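Local coordinates for EGF family domain-containing protein (Toxoplasma gondii, PDB 4Z80) that binds a peptide of its RON2-type partner and, as a divergent apical membrane antigen, probably serves in host-cell invasion at the parasite's moving junction, at residues E208-Y220 against D283-H295. Residues are numbered along the deposited sequence; the frame is centred on the assembly and turned at random.
Sequences EYAFHGKGGHKGY and DMSTGECRLLGYH
Lys214 and His217, on a glycine-rich loop, meet Glu288 and Arg290 in a mainly polar contact between that loop and the turn leading into strand 289-291, together with the strand itself, an outermost strand of a four-stranded antiparallel sheet. Glu288 OE2 carries two bonds from different directions: His217 NE2 reaches it at 2.8 Å, nearly straight (169°) and on the syn side of the carboxylate, while Lys214 N, at 2.9 Å, comes from above the carboxylate plane. The extended Glu288 chain, with CG anti to the backbone N, carries the carboxylate to both donors, and the extended lysine chain runs antiparallel alongside it, CG against Glu288 CB and CG, until NZ bonds to Thr286 O at 2.9 Å.

With an edge on Glu288, the His217 ring gives a face to Arg290, whose guanidinium stacks flat on it: planes 9° apart, centres 3.7 Å apart. A second partner, Lys118 O, takes Arg290 NH1, and a water joins Arg290 NE to His212 O, so the guanidinium is held from several directions.

The strand belongs to the PAN-type region of the apical membrane antigen family, and Cys289 ties it to helix 252-262 through a disulfide with Cys255. Cys289 O accepts from Gly213 N at 2.9 Å, with a bent N-H...O angle of 132°. Beyond it, Leu291 CB lies over one face of the His212 ring, 3.8 Å from the centroid, a CH-pi contact; His212 NE2 bonds to Tyr154 O.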
ATOM      1  N   GLU A 208       5.375   4.190 -24.632  1.00 20.21           N
ATOM      2  CA  GLU A 208       4.464   4.048 -23.497  1.00 21.15           C
ATOM      3  C   GLU A 208       5.177   3.506 -22.265  1.00 16.55           C
ATOM      4  O   GLU A 208       5.857   2.486 -22.332  1.00 18.03           O
ATOM      5  CB  GLU A 208       3.301   3.124 -23.867  1.00 20.20           C
ATOM      6  CG  GLU A 208       2.255   2.967 -22.764  1.00 21.86           C
ATOM      7  CD  GLU A 208       1.236   1.880 -23.066  1.00 34.13           C
ATOM      8  OE1 GLU A 208       1.164   1.426 -24.230  1.00 31.92           O
ATOM      9  OE2 GLU A 208       0.504   1.482 -22.134  1.00 28.59           O
ATOM     10  N   TYR A 209       4.999   4.198 -21.141  1.00 15.42           N
ATOM     11  CA  TYR A 209       5.484   3.732 -19.851  1.00 17.33           C
ATOM     12  C   TYR A 209       4.298   3.689 -18.886  1.00 17.94           C
ATOM     13  O   TYR A 209       3.217   3.252 -19.271  1.00 16.70           O
ATOM     14  CB  TYR A 209       6.617   4.633 -19.338  1.00 17.78           C
ATOM     15  CG  TYR A 209       7.861   4.572 -20.200  1.00 19.59           C
ATOM     16  CD1 TYR A 209       8.663   3.437 -20.214  1.00 20.43           C
ATOM     17  CD2 TYR A 209       8.228   5.644 -21.000  1.00 23.48           C
ATOM     18  CE1 TYR A 209       9.800   3.372 -20.995  1.00 24.59           C
ATOM     19  CE2 TYR A 209       9.366   5.588 -21.788  1.00 23.04           C
ATOM     20  CZ  TYR A 209      10.145   4.450 -21.779  1.00 25.44           C
ATOM     21  OH  TYR A 209      11.276   4.379 -22.558  1.00 28.79           O
ATOM     22  N   ALA A 210       4.496   4.154 -17.657  1.00 13.98           N
ATOM     23  CA  ALA A 210       3.458   4.135 -16.630  1.00 13.74           C
ATOM     24  C   ALA A 210       3.935   4.956 -15.449  1.00 15.31           C
ATOM     25  O   ALA A 210       5.139   5.104 -15.254  1.00 16.20           O
ATOM     26  CB  ALA A 210       3.159   2.722 -16.196  1.00 15.57           C
ATOM     27  N   PHE A 211       3.007   5.488 -14.655  1.00 14.20           N
ATOM     28  CA  PHE A 211       3.400   6.186 -13.430  1.00 13.36           C
ATOM     29  C   PHE A 211       3.827   5.216 -12.317  1.00 12.38           C
ATOM     30  O   PHE A 211       4.463   5.633 -11.350  1.00 14.83           O
ATOM     31  CB  PHE A 211       2.268   7.069 -12.903  1.00 13.73           C
ATOM     32  CG  PHE A 211       1.945   8.268 -13.766  1.00 13.35           C
ATOM     33  CD1 PHE A 211       2.788   8.689 -14.791  1.00 14.92           C
ATOM     34  CD2 PHE A 211       0.785   8.987 -13.536  1.00 15.54           C
ATOM     35  CE1 PHE A 211       2.464   9.804 -15.555  1.00 14.98           C
ATOM     36  CE2 PHE A 211       0.461  10.092 -14.300  1.00 15.80           C
ATOM     37  CZ  PHE A 211       1.300  10.499 -15.309  1.00 14.86           C
ATOM     38  N   HIS A 212       3.464   3.942 -12.450  1.00 13.40           N
ATOM     39  CA  HIS A 212       3.783   2.915 -11.463  1.00 14.47           C
ATOM     40  C   HIS A 212       3.659   1.541 -12.110  1.00 12.94           C
ATOM     41  O   HIS A 212       3.003   1.395 -13.141  1.00 15.23           O
ATOM     42  CB  HIS A 212       2.850   3.018 -10.255  1.00 12.86           C
ATOM     43  CG  HIS A 212       1.425   2.718 -10.581  1.00 12.49           C
ATOM     44  ND1 HIS A 212       0.803   1.550 -10.195  1.00 11.35           N
ATOM     45  CD2 HIS A 212       0.507   3.421 -11.283  1.00 14.93           C
ATOM     46  CE1 HIS A 212      -0.445   1.556 -10.629  1.00 11.38           C
ATOM     47  NE2 HIS A 212      -0.649   2.678 -11.298  1.00 14.61           N
ATOM     48  N   GLY A 213       4.288   0.540 -11.502  1.00 14.43           N
ATOM     49  CA  GLY A 213       4.240  -0.820 -12.004  1.00 15.44           C
ATOM     50  C   GLY A 213       5.338  -1.130 -12.996  1.00 18.60           C
ATOM     51  O   GLY A 213       6.020  -0.229 -13.483  1.00 17.42           O
ATOM     52  N   LYS A 214       5.504  -2.416 -13.288  1.00 16.53           N
ATOM     53  CA  LYS A 214       6.538  -2.874 -14.209  1.00 16.08           C
ATOM     54  C   LYS A 214       5.949  -3.506 -15.467  1.00 18.61           C
ATOM     55  O   LYS A 214       6.677  -4.085 -16.279  1.00 21.18           O
ATOM     56  CB  LYS A 214       7.470  -3.852 -13.498  1.00 19.02           C
ATOM     57  CG  LYS A 214       8.376  -3.144 -12.492  1.00 25.67           C
ATOM     58  CD  LYS A 214       9.603  -3.951 -12.138  1.00 23.74           C
ATOM     59  CE  LYS A 214      10.601  -3.098 -11.378  1.00 27.20           C
ATOM     60  NZ  LYS A 214      11.882  -3.804 -11.144  1.00 31.22           N
ATOM     61  N   GLY A 215       4.634  -3.374 -15.632  1.00 15.58           N
ATOM     62  CA  GLY A 215       3.966  -3.765 -16.861  1.00 16.65           C
ATOM     63  C   GLY A 215       3.366  -5.154 -16.832  1.00 16.03           C
ATOM     64  O   GLY A 215       3.673  -5.968 -15.952  1.00 17.16           O
ATOM     65  N   GLY A 216       2.494  -5.417 -17.799  1.00 14.27           N
ATOM     66  CA  GLY A 216       1.958  -6.748 -18.013  1.00 16.53           C
ATOM     67  C   GLY A 216       0.575  -6.951 -17.435  1.00 16.33           C
ATOM     68  O   GLY A 216       0.062  -8.066 -17.463  1.00 18.92           O
ATOM     69  N   HIS A 217      -0.033  -5.878 -16.936  1.00 14.90           N
ATOM     70  CA  HIS A 217      -1.300  -5.978 -16.209  1.00 15.16           C
ATOM     71  C   HIS A 217      -2.490  -5.542 -17.051  1.00 13.90           C
ATOM     72  O   HIS A 217      -2.334  -4.799 -18.020  1.00 16.12           O
ATOM     73  CB  HIS A 217      -1.247  -5.126 -14.941  1.00 13.59           C
ATOM     74  CG  HIS A 217      -0.033  -5.366 -14.105  1.00 14.18           C
ATOM     75  ND1 HIS A 217       0.223  -6.579 -13.500  1.00 16.76           N
ATOM     76  CD2 HIS A 217       1.002  -4.556 -13.777  1.00 13.76           C
ATOM     77  CE1 HIS A 217       1.363  -6.501 -12.834  1.00 15.11           C
ATOM     78  NE2 HIS A 217       1.853  -5.285 -12.985  1.00 14.52           N
ATOM     79  N   LYS A 218      -3.683  -5.998 -16.674  1.00 13.72           N
ATOM     80  CA  LYS A 218      -4.907  -5.582 -17.340  1.00 13.54           C
ATOM     81  C   LYS A 218      -5.329  -4.205 -16.853  1.00 14.71           C
ATOM     82  O   LYS A 218      -5.579  -4.010 -15.659  1.00 14.06           O
ATOM     83  CB  LYS A 218      -6.022  -6.606 -17.097  1.00 16.97           C
ATOM     84  CG  LYS A 218      -5.747  -7.954 -17.748  1.00 19.62           C
ATOM     85  CD  LYS A 218      -6.686  -9.041 -17.234  1.00 25.07           C
ATOM     86  CE  LYS A 218      -6.128 -10.438 -17.502  1.00 33.73           C
ATOM     87  NZ  LYS A 218      -4.851 -10.686 -16.766  1.00 40.26           N
ATOM     88  N   GLY A 219      -5.418  -3.251 -17.777  1.00 14.99           N
ATOM     89  CA  GLY A 219      -5.706  -1.872 -17.427  1.00 12.91           C
ATOM     90  C   GLY A 219      -6.570  -1.156 -18.449  1.00 15.51           C
ATOM     91  O   GLY A 219      -7.000  -1.734 -19.449  1.00 14.70           O
ATOM     92  N   TYR A 220      -6.834   0.114 -18.184  1.00 12.87           N
ATOM     93  CA  TYR A 220      -7.743   0.876 -19.018  1.00 13.07           C
ATOM     94  C   TYR A 220      -7.096   1.202 -20.353  1.00 13.71           C
ATOM     95  O   TYR A 220      -5.876   1.260 -20.468  1.00 14.80           O
ATOM     96  CB  TYR A 220      -8.209   2.150 -18.300  1.00 14.59           C
ATOM     97  CG  TYR A 220      -7.348   3.402 -18.400  1.00 14.17           C
ATOM     98  CD1 TYR A 220      -6.195   3.557 -17.638  1.00 14.41           C
ATOM     99  CD2 TYR A 220      -7.749   4.465 -19.201  1.00 14.91           C
ATOM    100  CE1 TYR A 220      -5.448   4.721 -17.702  1.00 13.47           C
ATOM    101  CE2 TYR A 220      -7.010   5.629 -19.270  1.00 14.75           C
ATOM    102  CZ  TYR A 220      -5.859   5.750 -18.524  1.00 15.24           C
ATOM    103  OH  TYR A 220      -5.133   6.919 -18.592  1.00 16.93           O
ATOM    104  N   ASP A 283       6.746  -5.735  -4.316  1.00 14.28           N
ATOM    105  CA  ASP A 283       7.174  -7.114  -4.490  1.00 13.77           C
ATOM    106  C   ASP A 283       8.682  -7.201  -4.219  1.00 17.36           C
ATOM    107  O   ASP A 283       9.487  -6.674  -4.994  1.00 16.90           O
ATOM    108  CB  ASP A 283       6.818  -7.584  -5.901  1.00 18.24           C
ATOM    109  CG  ASP A 283       7.039  -9.073  -6.111  1.00 18.24           C
ATOM    110  OD1 ASP A 283       7.962  -9.650  -5.499  1.00 21.01           O
ATOM    111  OD2 ASP A 283       6.288  -9.672  -6.911  1.00 21.95           O
ATOM    112  N   MET A 284       9.051  -7.844  -3.110  1.00 15.68           N
ATOM    113  CA  MET A 284      10.452  -7.929  -2.685  1.00 19.09           C
ATOM    114  C   MET A 284      11.309  -8.676  -3.691  1.00 21.16           C
ATOM    115  O   MET A 284      12.519  -8.457  -3.756  1.00 23.07           O
ATOM    116  CB  MET A 284      10.576  -8.631  -1.328  1.00 20.13           C
ATOM    117  CG  MET A 284       9.872  -7.951  -0.170  1.00 21.45           C
ATOM    118  SD  MET A 284      10.645  -6.427   0.399  1.00 24.43           S
ATOM    119  CE  MET A 284      12.188  -7.062   1.058  1.00 29.88           C
ATOM    120  N   SER A 285      10.700  -9.572  -4.458  1.00 18.38           N
ATOM    121  CA  SER A 285      11.481 -10.419  -5.349  1.00 21.73           C
ATOM    122  C   SER A 285      11.752  -9.725  -6.688  1.00 24.79           C
ATOM    123  O   SER A 285      12.821  -9.914  -7.266  1.00 26.84           O
ATOM    124  CB  SER A 285      10.780 -11.761  -5.565  1.00 21.82           C
ATOM    125  OG  SER A 285       9.578 -11.612  -6.290  1.00 33.80           O
ATOM    126  N   THR A 286      10.814  -8.907  -7.161  1.00 21.32           N
ATOM    127  CA  THR A 286      10.944  -8.279  -8.479  1.00 17.94           C
ATOM    128  C   THR A 286      11.237  -6.781  -8.420  1.00 20.00           C
ATOM    129  O   THR A 286      11.645  -6.184  -9.422  1.00 22.74           O
ATOM    130  CB  THR A 286       9.676  -8.475  -9.312  1.00 22.46           C
ATOM    131  OG1 THR A 286       8.596  -7.736  -8.719  1.00 19.78           O
ATOM    132  CG2 THR A 286       9.306  -9.951  -9.394  1.00 24.24           C
ATOM    133  N   GLY A 287      11.011  -6.172  -7.262  1.00 17.55           N
ATOM    134  CA  GLY A 287      11.148  -4.737  -7.108  1.00 18.23           C
ATOM    135  C   GLY A 287       9.962  -3.937  -7.626  1.00 14.44           C
ATOM    136  O   GLY A 287       9.993  -2.708  -7.613  1.00 17.57           O
ATOM    137  N   GLU A 288       8.899  -4.605  -8.060  1.00 16.95           N
ATOM    138  CA  GLU A 288       7.754  -3.871  -8.577  1.00 16.04           C
ATOM    139  C   GLU A 288       7.007  -3.121  -7.471  1.00 15.02           C
ATOM    140  O   GLU A 288       6.679  -3.696  -6.423  1.00 16.14           O
ATOM    141  CB  GLU A 288       6.790  -4.801  -9.310  1.00 17.28           C
ATOM    142  CG  GLU A 288       5.600  -4.047  -9.884  1.00 16.33           C
ATOM    143  CD  GLU A 288       4.785  -4.863 -10.858  1.00 21.44           C
ATOM    144  OE1 GLU A 288       4.912  -6.107 -10.853  1.00 28.60           O
ATOM    145  OE2 GLU A 288       4.020  -4.258 -11.633  1.00 17.88           O
ATOM    146  N   CYS A 289       6.741  -1.841  -7.722  1.00 15.41           N
ATOM    147  CA  CYS A 289       5.910  -1.002  -6.860  1.00 14.72           C
ATOM    148  C   CYS A 289       4.624  -0.686  -7.614  1.00 14.69           C
ATOM    149  O   CYS A 289       4.663  -0.038  -8.660  1.00 16.20           O
ATOM    150  CB  CYS A 289       6.648   0.284  -6.468  1.00 15.55           C
ATOM    151  SG  CYS A 289       5.702   1.462  -5.479  1.00 19.91           S
ATOM    152  N   ARG A 290       3.491  -1.143  -7.089  1.00 12.79           N
ATOM    153  CA  ARG A 290       2.197  -0.950  -7.745  1.00 12.33           C
ATOM    154  C   ARG A 290       1.267  -0.160  -6.831  1.00 12.77           C
ATOM    155  O   ARG A 290       0.965  -0.597  -5.726  1.00 13.42           O
ATOM    156  CB  ARG A 290       1.568  -2.294  -8.102  1.00 11.86           C
ATOM    157  CG  ARG A 290       0.441  -2.188  -9.104  1.00 13.23           C
ATOM    158  CD  ARG A 290       0.991  -2.212 -10.534  1.00 13.41           C
ATOM    159  NE  ARG A 290      -0.064  -2.007 -11.520  1.00 12.50           N
ATOM    160  CZ  ARG A 290      -0.976  -2.922 -11.835  1.00 12.84           C
ATOM    161  NH1 ARG A 290      -0.964  -4.102 -11.228  1.00 12.14           N
ATOM    162  NH2 ARG A 290      -1.903  -2.658 -12.741  1.00 12.16           N
ATOM    163  N   LEU A 291       0.832   1.009  -7.286  1.00 11.32           N
ATOM    164  CA  LEU A 291      -0.124   1.820  -6.543  1.00 10.93           C
ATOM    165  C   LEU A 291      -1.496   1.164  -6.587  1.00 12.57           C
ATOM    166  O   LEU A 291      -1.884   0.617  -7.619  1.00 11.33           O
ATOM    167  CB  LEU A 291      -0.203   3.231  -7.125  1.00 11.89           C
ATOM    168  CG  LEU A 291       1.107   4.023  -7.139  1.00 12.00           C
ATOM    169  CD1 LEU A 291       0.877   5.357  -7.819  1.00 14.66           C
ATOM    170  CD2 LEU A 291       1.679   4.224  -5.751  1.00 15.53           C
ATOM    171  N   LEU A 292      -2.205   1.203  -5.458  1.00 11.31           N
ATOM    172  CA  LEU A 292      -3.584   0.730  -5.378  1.00 12.84           C
ATOM    173  C   LEU A 292      -4.521   1.927  -5.447  1.00 12.62           C
ATOM    174  O   LEU A 292      -4.241   2.990  -4.886  1.00 13.47           O
ATOM    175  CB  LEU A 292      -3.828  -0.057  -4.097  1.00 12.05           C
ATOM    176  CG  LEU A 292      -2.918  -1.261  -3.854  1.00 10.67           C
ATOM    177  CD1 LEU A 292      -3.236  -1.892  -2.500  1.00 12.96           C
ATOM    178  CD2 LEU A 292      -3.049  -2.288  -4.959  1.00 14.70           C
ATOM    179  N   GLY A 293      -5.654   1.755  -6.119  1.00 11.19           N
ATOM    180  CA  GLY A 293      -6.585   2.851  -6.310  1.00 11.64           C
ATOM    181  C   GLY A 293      -7.569   3.038  -5.167  1.00 11.70           C
ATOM    182  O   GLY A 293      -8.243   4.056  -5.078  1.00 11.88           O
ATOM    183  N   TYR A 294      -7.632   2.044  -4.290  1.00 11.50           N
ATOM    184  CA  TYR A 294      -8.603   2.014  -3.199  1.00 11.64           C
ATOM    185  C   TYR A 294      -7.921   1.876  -1.842  1.00  9.79           C
ATOM    186  O   TYR A 294      -6.943   1.126  -1.699  1.00 11.40           O
ATOM    187  CB  TYR A 294      -9.571   0.848  -3.383  1.00 11.11           C
ATOM    188  CG  TYR A 294     -10.499   0.907  -4.577  1.00 10.30           C
ATOM    189  CD1 TYR A 294     -11.095   2.097  -4.975  1.00 11.74           C
ATOM    190  CD2 TYR A 294     -10.804  -0.246  -5.287  1.00 11.75           C
ATOM    191  CE1 TYR A 294     -11.972   2.134  -6.056  1.00 14.18           C
ATOM    192  CE2 TYR A 294     -11.683  -0.225  -6.361  1.00 12.37           C
ATOM    193  CZ  TYR A 294     -12.262   0.970  -6.742  1.00 12.77           C
ATOM    194  OH  TYR A 294     -13.139   1.002  -7.822  1.00 13.60           O
ATOM    195  N   HIS A 295      -8.453   2.594  -0.854  1.00 10.24           N
ATOM    196  CA  HIS A 295      -7.986   2.527   0.528  1.00 10.92           C
ATOM    197  C   HIS A 295      -8.612   1.372   1.302  1.00 10.76           C
ATOM    198  O   HIS A 295      -8.053   0.916   2.299  1.00 10.64           O
ATOM    199  CB  HIS A 295      -8.286   3.826   1.260  1.00  9.88           C
ATOM    200  CG  HIS A 295      -7.584   5.014   0.690  1.00 10.41           C
ATOM    201  ND1 HIS A 295      -6.260   5.291   0.947  1.00 11.98           N
ATOM    202  CD2 HIS A 295      -8.026   5.995  -0.130  1.00 13.62           C
ATOM    203  CE1 HIS A 295      -5.917   6.399   0.310  1.00 12.59           C
ATOM    204  NE2 HIS A 295      -6.970   6.847  -0.347  1.00 12.23           N
TER
HETATM  205  O   HOH W   1       0.615  -0.008 -13.563  1.00 14.62           O
HETATM  206  O   HOH W   2       5.083  -6.743 -13.805  1.00 31.19           O